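Local atomic coordinates of plantacyanin (Spinacia oleracea, PDB entry 1F56), a protein that binds a single copper ion in a cupredoxin beta barrel and, as a basic blue protein of the phytocyanin family, probably serves in electron transfer. Residues W7-N12 / G32-V37; R42-C47 / Y71-F76; Y3-S8 / L25-I30. All coordinates share one frame; numbering follows the deposited sequence.

Contact 1 (W7-N12 / G32-V37). With CU1 (copper (I) ion), chain F.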
# COMPACT_ATOMS: atom_id res chain seq x y z
N TRP A 7 7.99 -1.13 -3.20
CA TRP A 7 7.45 -1.71 -1.97
C TRP A 7 8.51 -2.42 -1.15
O TRP A 7 8.84 -3.58 -1.41
CB TRP A 7 6.31 -2.67 -2.33
CG TRP A 7 5.39 -3.02 -1.20
CD1 TRP A 7 5.01 -4.29 -0.83
CD2 TRP A 7 4.69 -2.12 -0.34
NE1 TRP A 7 4.11 -4.22 0.20
CE2 TRP A 7 3.89 -2.91 0.53
CE3 TRP A 7 4.64 -0.71 -0.21
CZ2 TRP A 7 3.06 -2.34 1.51
CZ3 TRP A 7 3.81 -0.15 0.77
CH2 TRP A 7 3.03 -0.97 1.62
N SER A 8 9.05 -1.72 -0.16
CA SER A 8 10.08 -2.28 0.70
C SER A 8 9.99 -1.63 2.07
O SER A 8 9.16 -0.74 2.28
CB SER A 8 11.46 -2.02 0.10
OG SER A 8 12.45 -2.72 0.84
N PHE A 9 10.83 -2.05 3.01
CA PHE A 9 10.80 -1.46 4.35
C PHE A 9 10.92 0.05 4.22
O PHE A 9 10.32 0.80 4.98
CB PHE A 9 11.93 -2.06 5.20
CG PHE A 9 11.71 -3.52 5.53
CD1 PHE A 9 10.92 -3.88 6.61
CD2 PHE A 9 12.25 -4.52 4.73
CE1 PHE A 9 10.66 -5.22 6.88
CE2 PHE A 9 12.00 -5.86 4.99
CZ PHE A 9 11.20 -6.21 6.06
N ASN A 10 11.68 0.50 3.23
CA ASN A 10 11.80 1.92 2.99
C ASN A 10 11.03 2.14 1.69
O ASN A 10 11.58 2.02 0.59
CB ASN A 10 13.27 2.32 2.83
CG ASN A 10 13.44 3.81 2.58
OD1 ASN A 10 13.31 4.29 1.45
ND2 ASN A 10 13.72 4.56 3.64
N VAL A 11 9.74 2.43 1.82
CA VAL A 11 8.88 2.64 0.66
C VAL A 11 9.27 3.85 -0.17
O VAL A 11 9.53 4.92 0.38
CB VAL A 11 7.41 2.83 1.07
CG1 VAL A 11 6.55 2.95 -0.17
CG2 VAL A 11 6.95 1.67 1.94
N ASN A 12 9.32 3.70 -1.50
CA ASN A 12 9.67 4.84 -2.33
C ASN A 12 8.64 5.07 -3.44
O ASN A 12 7.95 4.13 -3.87
CB ASN A 12 11.06 4.67 -2.95
CG ASN A 12 11.13 3.51 -3.92
OD1 ASN A 12 11.49 2.40 -3.56
ND2 ASN A 12 10.76 3.78 -5.17
N GLY A 32 6.57 -13.18 -2.61
CA GLY A 32 6.87 -14.05 -1.49
C GLY A 32 7.54 -13.36 -0.33
O GLY A 32 7.46 -13.83 0.80
N GLN A 33 8.20 -12.24 -0.59
CA GLN A 33 8.91 -11.51 0.46
C GLN A 33 8.07 -10.47 1.18
O GLN A 33 8.43 -10.03 2.28
CB GLN A 33 10.16 -10.86 -0.12
CG GLN A 33 11.20 -11.87 -0.58
CD GLN A 33 12.57 -11.26 -0.81
OE1 GLN A 33 13.55 -11.97 -1.02
NE2 GLN A 33 12.64 -9.92 -0.77
N HIS A 34 6.97 -10.07 0.55
CA HIS A 34 6.05 -9.08 1.11
C HIS A 34 4.66 -9.32 0.52
O HIS A 34 4.46 -10.19 -0.33
CB HIS A 34 6.45 -7.64 0.70
CG HIS A 34 7.83 -7.24 1.11
ND1 HIS A 34 8.15 -6.88 2.40
CD2 HIS A 34 8.99 -7.16 0.40
CE1 HIS A 34 9.44 -6.61 2.47
NE2 HIS A 34 9.97 -6.78 1.28
N ASN A 35 3.71 -8.53 0.99
CA ASN A 35 2.36 -8.54 0.46
C ASN A 35 1.84 -7.11 0.59
O ASN A 35 2.50 -6.26 1.22
CB ASN A 35 1.47 -9.56 1.20
CG ASN A 35 1.16 -9.16 2.62
OD1 ASN A 35 1.59 -8.12 3.11
ND2 ASN A 35 0.39 -10.00 3.30
N VAL A 36 0.71 -6.83 -0.05
CA VAL A 36 0.08 -5.52 0.02
C VAL A 36 -1.36 -5.74 0.47
O VAL A 36 -2.13 -6.41 -0.20
CB VAL A 36 0.06 -4.83 -1.35
CG1 VAL A 36 -0.53 -3.43 -1.20
CG2 VAL A 36 1.47 -4.79 -1.94
N VAL A 37 -1.71 -5.18 1.61
CA VAL A 37 -3.06 -5.33 2.13
C VAL A 37 -3.70 -3.94 2.17
O VAL A 37 -3.11 -3.01 2.74
CB VAL A 37 -3.04 -5.93 3.57
CG1 VAL A 37 -4.47 -6.24 4.03
CG2 VAL A 37 -2.18 -7.20 3.59
CU CU1 F . 6.76 -6.77 3.88
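At the copper end of this cupredoxin barrel, the rings of Trp-7, Phe-9 and His-34 form an aromatic cluster where the loop after strand 2-6 meets the chain leading into strand 36-39. His-34 is one of the four copper-site residues, with Cys-74, His-79 and Met-84. Its CG lies anti to the carbonyl carbon, and the turn about CB-CG brings ND1 to the copper(I) ion at 2.0 Å. CB of His-34 lies 4.0 Å from CD1 of Trp-7, so the base of the ligand leans obliquely on the indole. Further out, the imidazole turns its edge toward the face of the Phe-9 ring in an offset edge-to-face pair with planes at 72°. CE1 of His-34, the carbon next to the metal-binding nitrogen, comes within 3.7 Å of CE2 of Phe-9. The ring of His-79 meets both of these rings.

Trp-7, like His-34, is buried, whereas Phe-9 lies at the surface. CG of Trp-7 is anti to the backbone N (chi1 -163°), so the indole reaches across to the backbone just after the copper ligand. There NE1 donates to O of Asn-35 at 2.8 Å, with a nearly straight N-H...O angle of 164°. The oxygen sits in the indole plane, yet NE1 stands above the plane of the carbonyl. This bond satisfies the indole N-H and probably helps to fix the ring's rotation. The Asn-35 side chain turns instead to Ser-75. Val-36 completes the grip by laying CG2 over one face of the five-membered ring in a CH-pi contact, 3.4 Å from NE1 of Trp-7.

Contact 2 (R42-C47 / Y71-F76). With CU1 (copper (I) ion), chain F.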
# COMPACT_ATOMS: atom_id res chain seq x y z
N ARG A 42 -8.20 2.91 10.85
CA ARG A 42 -7.84 2.32 12.14
C ARG A 42 -6.87 1.16 11.96
O ARG A 42 -5.94 0.97 12.76
CB ARG A 42 -9.09 1.85 12.89
CG ARG A 42 -10.03 3.00 13.25
CD ARG A 42 -11.26 2.51 14.01
NE ARG A 42 -12.12 1.68 13.16
CZ ARG A 42 -12.84 2.14 12.14
NH1 ARG A 42 -12.81 3.43 11.83
NH2 ARG A 42 -13.57 1.31 11.41
N GLY A 43 -7.06 0.38 10.90
CA GLY A 43 -6.16 -0.74 10.64
C GLY A 43 -4.77 -0.21 10.33
O GLY A 43 -3.76 -0.80 10.72
N TYR A 44 -4.71 0.91 9.62
CA TYR A 44 -3.44 1.55 9.28
C TYR A 44 -2.73 2.05 10.55
O TYR A 44 -1.53 1.87 10.71
CB TYR A 44 -3.70 2.73 8.34
CG TYR A 44 -2.49 3.60 8.08
CD1 TYR A 44 -1.60 3.30 7.06
CD2 TYR A 44 -2.26 4.75 8.84
CE1 TYR A 44 -0.50 4.12 6.79
CE2 TYR A 44 -1.17 5.58 8.59
CZ TYR A 44 -0.30 5.26 7.56
OH TYR A 44 0.74 6.12 7.26
N ALA A 45 -3.49 2.67 11.44
CA ALA A 45 -2.92 3.21 12.67
C ALA A 45 -2.35 2.17 13.63
O ALA A 45 -1.42 2.46 14.38
CB ALA A 45 -3.97 4.04 13.40
N SER A 46 -2.90 0.96 13.60
CA SER A 46 -2.45 -0.08 14.51
C SER A 46 -1.77 -1.23 13.79
O SER A 46 -1.60 -2.30 14.37
CB SER A 46 -3.64 -0.62 15.30
OG SER A 46 -4.59 -1.23 14.43
N CYS A 47 -1.38 -1.02 12.54
CA CYS A 47 -0.70 -2.06 11.76
C CYS A 47 -1.42 -3.40 11.79
O CYS A 47 -0.79 -4.44 11.94
CB CYS A 47 0.72 -2.24 12.29
SG CYS A 47 1.90 -1.08 11.55
N TYR A 71 -5.23 3.42 2.23
CA TYR A 71 -4.20 2.93 3.14
C TYR A 71 -3.72 1.54 2.75
O TYR A 71 -4.52 0.68 2.38
CB TYR A 71 -4.77 2.84 4.57
CG TYR A 71 -5.32 4.14 5.12
CD1 TYR A 71 -4.46 5.14 5.58
CD2 TYR A 71 -6.70 4.37 5.17
CE1 TYR A 71 -4.96 6.35 6.08
CE2 TYR A 71 -7.21 5.58 5.68
CZ TYR A 71 -6.34 6.56 6.12
OH TYR A 71 -6.83 7.76 6.59
N PHE A 72 -2.41 1.32 2.85
CA PHE A 72 -1.85 0.01 2.51
C PHE A 72 -0.76 -0.35 3.52
O PHE A 72 -0.05 0.53 3.97
CB PHE A 72 -1.22 0.03 1.11
CG PHE A 72 -2.16 0.43 0.02
CD1 PHE A 72 -2.30 1.78 -0.32
CD2 PHE A 72 -2.88 -0.52 -0.69
CE1 PHE A 72 -3.16 2.17 -1.35
CE2 PHE A 72 -3.74 -0.14 -1.72
CZ PHE A 72 -3.88 1.21 -2.05
N ILE A 73 -0.65 -1.63 3.87
CA ILE A 73 0.41 -2.09 4.78
C ILE A 73 0.88 -3.46 4.30
O ILE A 73 0.22 -4.10 3.47
CB ILE A 73 -0.09 -2.28 6.27
CG1 ILE A 73 -1.13 -3.40 6.36
CG2 ILE A 73 -0.70 -0.98 6.81
CD1 ILE A 73 -1.60 -3.71 7.79
N CYS A 74 2.04 -3.89 4.78
CA CYS A 74 2.53 -5.23 4.48
C CYS A 74 2.16 -5.87 5.79
O CYS A 74 2.42 -5.29 6.84
CB CYS A 74 4.04 -5.30 4.32
SG CYS A 74 4.62 -7.01 4.15
N SER A 75 1.57 -7.05 5.77
CA SER A 75 1.16 -7.66 7.04
C SER A 75 2.12 -8.70 7.65
O SER A 75 1.87 -9.21 8.74
CB SER A 75 -0.22 -8.30 6.86
OG SER A 75 -0.11 -9.36 5.94
N PHE A 76 3.20 -9.03 6.97
CA PHE A 76 4.12 -10.02 7.53
C PHE A 76 4.69 -9.47 8.84
O PHE A 76 4.85 -8.27 9.00
CB PHE A 76 5.25 -10.33 6.54
CG PHE A 76 4.78 -10.95 5.23
CD1 PHE A 76 3.47 -11.39 5.07
CD2 PHE A 76 5.68 -11.16 4.19
CE1 PHE A 76 3.06 -12.04 3.88
CE2 PHE A 76 5.29 -11.80 3.01
CZ PHE A 76 3.97 -12.24 2.86
CU CU1 F . 6.76 -6.77 3.88
O HOH W 1 1.18 -6.79 11.18
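The side chains of Tyr-44 and Tyr-71 cross at about a right angle, each directed at the other's segment from its own backbone. CG of Tyr-44 lies anti to its backbone N (chi1 171°), extending the ring off the short helix 41-45. Tyr-71, whose CG is anti to the carbonyl carbon, brings CD1 over one face of that ring, close to its rim. The closest approach is 3.5 Å, from CD1 of Tyr-71 to CG of Tyr-44, and CB of Tyr-44 is 3.7 Å from the same CD1. The ring planes meet at 39° with centroids 5.0 Å apart, an oblique pairing. Lys-85 has a double hold on Tyr-44, through a cation-pi contact with its ring and a hydrogen bond to its carbonyl oxygen.

The helix thus packs against strand 68-73 of the four-stranded antiparallel sheet in the cupredoxin barrel, and the chain leaving this strand goes straight to the copper site: Cys-74 binds copper through SG at 2.2 Å. Along this strand Tyr-71 and Ile-73 point toward the helix, while Phe-72 leaves the backbone on the other side; its ring meets that of Phe-27. An alanine in place of Tyr-44 would remove the ring beneath Tyr-71 and the cation-pi partner of Lys-85, and would probably loosen the seating of the helix on the strand.

Ile-73 holds CG1 in the crowded position between backbone N and carbonyl carbon (chi1 65°). From there CD1 reaches the backbone just beyond the helix, 4.0 Å from C of Cys-47. Its other branch, CG2, lies more loosely beside the tyrosine, 4.4 Å from CD1 of Tyr-44. Cys-47 itself is tied by a disulfide to Cys-80, which the Ile-73 side chain also touches.

Contact 3 (Y3-S8 / L25-I30); sequences YNIGWS and LVFKYI
Strands 3-6 and 25-28 run parallel in register, their directions 31° apart, with a ladder of four backbone hydrogen bonds. N of Val-26 donates to O of Tyr-3 at 2.7 Å, nearly along the C=O axis. N of Ile-5 returns a bond to O of Val-26, also 2.7 Å long and straight at 172°. N of Lys-28 then meets O of Ile-5 at 3.0 Å, and N of Trp-7 closes the series on O of Lys-28 at 3.1 Å. On one face of the sheet Asn-4 lies beside Val-26, while its OD1 faces the extended Lys-28 chain near CE. On the other, Ile-5 stands alongside Phe-27 and also touches Leu-25.

Trp-7, whose N makes the last of these bonds, continues the packing on the Phe-27 side. CB of Trp-7 sits 3.6 Å from O of Lys-28, the acceptor of its own backbone N-H. From CG the ring divides between two aromatic neighbours. CD1 of Trp-7 lies over the face of the Tyr-29 ring, 3.6 Å from CD1 of Tyr-29. Tyr-29 holds CG between its backbone N and carbonyl carbon, and its OH bonds to Asp-61. At the ring fusion and on the benzo ring, CD2 and CE3 of Trp-7 receive the edge of Phe-27, with CE3 3.7 Å from CD2 of Phe-27. CZ3 of Trp-7 is 3.9 Å from CE2 of Phe-27. With planes at 87° the pair is T-shaped. NE1 bonds to O of Asn-35, and the far edge, CZ2 and CH2, packs on the backbone of residues 72-74. Strand 24-28 is bordered on its far side by antiparallel strand 60-64, and the parallel pairing of the N-terminal strand in such a mixed sheet is characteristic of the Greek-key cupredoxin barrel.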
# COMPACT_ATOMS: atom_id res chain seq x y z
N TYR A 3 1.58 4.79 -11.70
CA TYR A 3 2.82 5.03 -10.95
C TYR A 3 3.38 3.74 -10.30
O TYR A 3 2.64 2.97 -9.69
CB TYR A 3 2.55 6.06 -9.84
CG TYR A 3 2.06 7.42 -10.34
CD1 TYR A 3 0.81 7.91 -9.97
CD2 TYR A 3 2.83 8.19 -11.20
CE1 TYR A 3 0.35 9.14 -10.45
CE2 TYR A 3 2.38 9.41 -11.68
CZ TYR A 3 1.15 9.88 -11.31
OH TYR A 3 0.73 11.10 -11.79
N ASN A 4 4.68 3.51 -10.44
CA ASN A 4 5.32 2.34 -9.82
C ASN A 4 5.68 2.70 -8.37
O ASN A 4 6.18 3.79 -8.12
CB ASN A 4 6.62 1.94 -10.53
CG ASN A 4 6.41 1.45 -11.95
OD1 ASN A 4 5.42 0.81 -12.26
ND2 ASN A 4 7.37 1.74 -12.82
N ILE A 5 5.44 1.79 -7.43
CA ILE A 5 5.81 2.04 -6.03
C ILE A 5 6.90 1.04 -5.63
O ILE A 5 6.78 -0.15 -5.92
CB ILE A 5 4.60 1.87 -5.06
CG1 ILE A 5 3.54 2.94 -5.35
CG2 ILE A 5 5.06 2.03 -3.61
CD1 ILE A 5 4.07 4.36 -5.17
N GLY A 6 7.97 1.50 -4.98
CA GLY A 6 9.02 0.58 -4.56
C GLY A 6 8.56 0.06 -3.21
O GLY A 6 8.70 0.75 -2.19
N TRP A 7 7.99 -1.13 -3.20
CA TRP A 7 7.45 -1.71 -1.97
C TRP A 7 8.51 -2.42 -1.15
O TRP A 7 8.84 -3.58 -1.41
CB TRP A 7 6.31 -2.67 -2.33
CG TRP A 7 5.39 -3.02 -1.20
CD1 TRP A 7 5.01 -4.29 -0.83
CD2 TRP A 7 4.69 -2.12 -0.34
NE1 TRP A 7 4.11 -4.22 0.20
CE2 TRP A 7 3.89 -2.91 0.53
CE3 TRP A 7 4.64 -0.71 -0.21
CZ2 TRP A 7 3.06 -2.34 1.51
CZ3 TRP A 7 3.81 -0.15 0.77
CH2 TRP A 7 3.03 -0.97 1.62
N SER A 8 9.05 -1.72 -0.16
CA SER A 8 10.08 -2.28 0.70
C SER A 8 9.99 -1.63 2.07
O SER A 8 9.16 -0.74 2.28
CB SER A 8 11.46 -2.02 0.10
OG SER A 8 12.45 -2.72 0.84
N LEU A 25 -1.65 2.37 -8.92
CA LEU A 25 -0.35 2.22 -8.27
C LEU A 25 0.13 0.80 -8.58
O LEU A 25 -0.65 -0.15 -8.51
CB LEU A 25 -0.45 2.36 -6.75
CG LEU A 25 -0.84 3.74 -6.19
CD1 LEU A 25 -0.68 3.75 -4.67
CD2 LEU A 25 0.04 4.80 -6.83
N VAL A 26 1.40 0.66 -8.92
CA VAL A 26 1.91 -0.67 -9.19
C VAL A 26 2.96 -0.97 -8.12
O VAL A 26 4.06 -0.40 -8.14
CB VAL A 26 2.55 -0.79 -10.59
CG1 VAL A 26 2.96 -2.26 -10.83
CG2 VAL A 26 1.55 -0.33 -11.69
N PHE A 27 2.60 -1.84 -7.18
CA PHE A 27 3.51 -2.22 -6.11
C PHE A 27 4.49 -3.27 -6.64
O PHE A 27 4.09 -4.38 -7.04
CB PHE A 27 2.73 -2.77 -4.90
CG PHE A 27 1.89 -1.73 -4.21
CD1 PHE A 27 0.64 -1.37 -4.73
CD2 PHE A 27 2.34 -1.11 -3.06
CE1 PHE A 27 -0.13 -0.39 -4.11
CE2 PHE A 27 1.57 -0.12 -2.42
CZ PHE A 27 0.33 0.23 -2.96
N LYS A 28 5.77 -2.91 -6.62
CA LYS A 28 6.81 -3.79 -7.13
C LYS A 28 7.73 -4.28 -6.04
O LYS A 28 8.23 -3.48 -5.23
CB LYS A 28 7.62 -3.07 -8.22
CG LYS A 28 6.77 -2.65 -9.41
CD LYS A 28 7.61 -2.39 -10.64
CE LYS A 28 6.73 -2.38 -11.88
NZ LYS A 28 7.53 -2.21 -13.13
N TYR A 29 7.93 -5.60 -6.02
CA TYR A 29 8.77 -6.27 -5.03
C TYR A 29 8.91 -7.74 -5.43
O TYR A 29 8.32 -8.18 -6.42
CB TYR A 29 8.13 -6.17 -3.64
CG TYR A 29 6.71 -6.72 -3.60
CD1 TYR A 29 5.62 -5.94 -3.99
CD2 TYR A 29 6.47 -8.04 -3.21
CE1 TYR A 29 4.32 -6.47 -3.99
CE2 TYR A 29 5.17 -8.58 -3.21
CZ TYR A 29 4.11 -7.79 -3.60
OH TYR A 29 2.83 -8.32 -3.63
N ILE A 30 9.69 -8.50 -4.67
CA ILE A 30 9.89 -9.91 -5.00
C ILE A 30 8.76 -10.73 -4.40
O ILE A 30 8.54 -10.73 -3.18
CB ILE A 30 11.24 -10.46 -4.47
CG1 ILE A 30 12.42 -9.80 -5.19
CG2 ILE A 30 11.33 -11.97 -4.72
CD1 ILE A 30 13.78 -10.15 -4.59

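Contacts 1 and 3 lie with their centres 7 Å apart and start from the same part of the chain, sharing Trp-7 and Ser-8. Contact 2 follows contact 1 along the chain; its centre is 12 Å from that of contact 1 and 16 Å from that of contact 3, across the molecule's centre from the latter. Contact 3 belongs to the three-stranded mixed sheet. Contacts 1 and 2 both reach the antiparallel sheet, through neighbouring strands 36-39 and 68-73. Trp-7, Phe-27 and Phe-72 pack where the two sheets face each other. Contacts 1 and 2 each supply a copper ligand from loop residues next to these strands, which ties the metal site to the sheet.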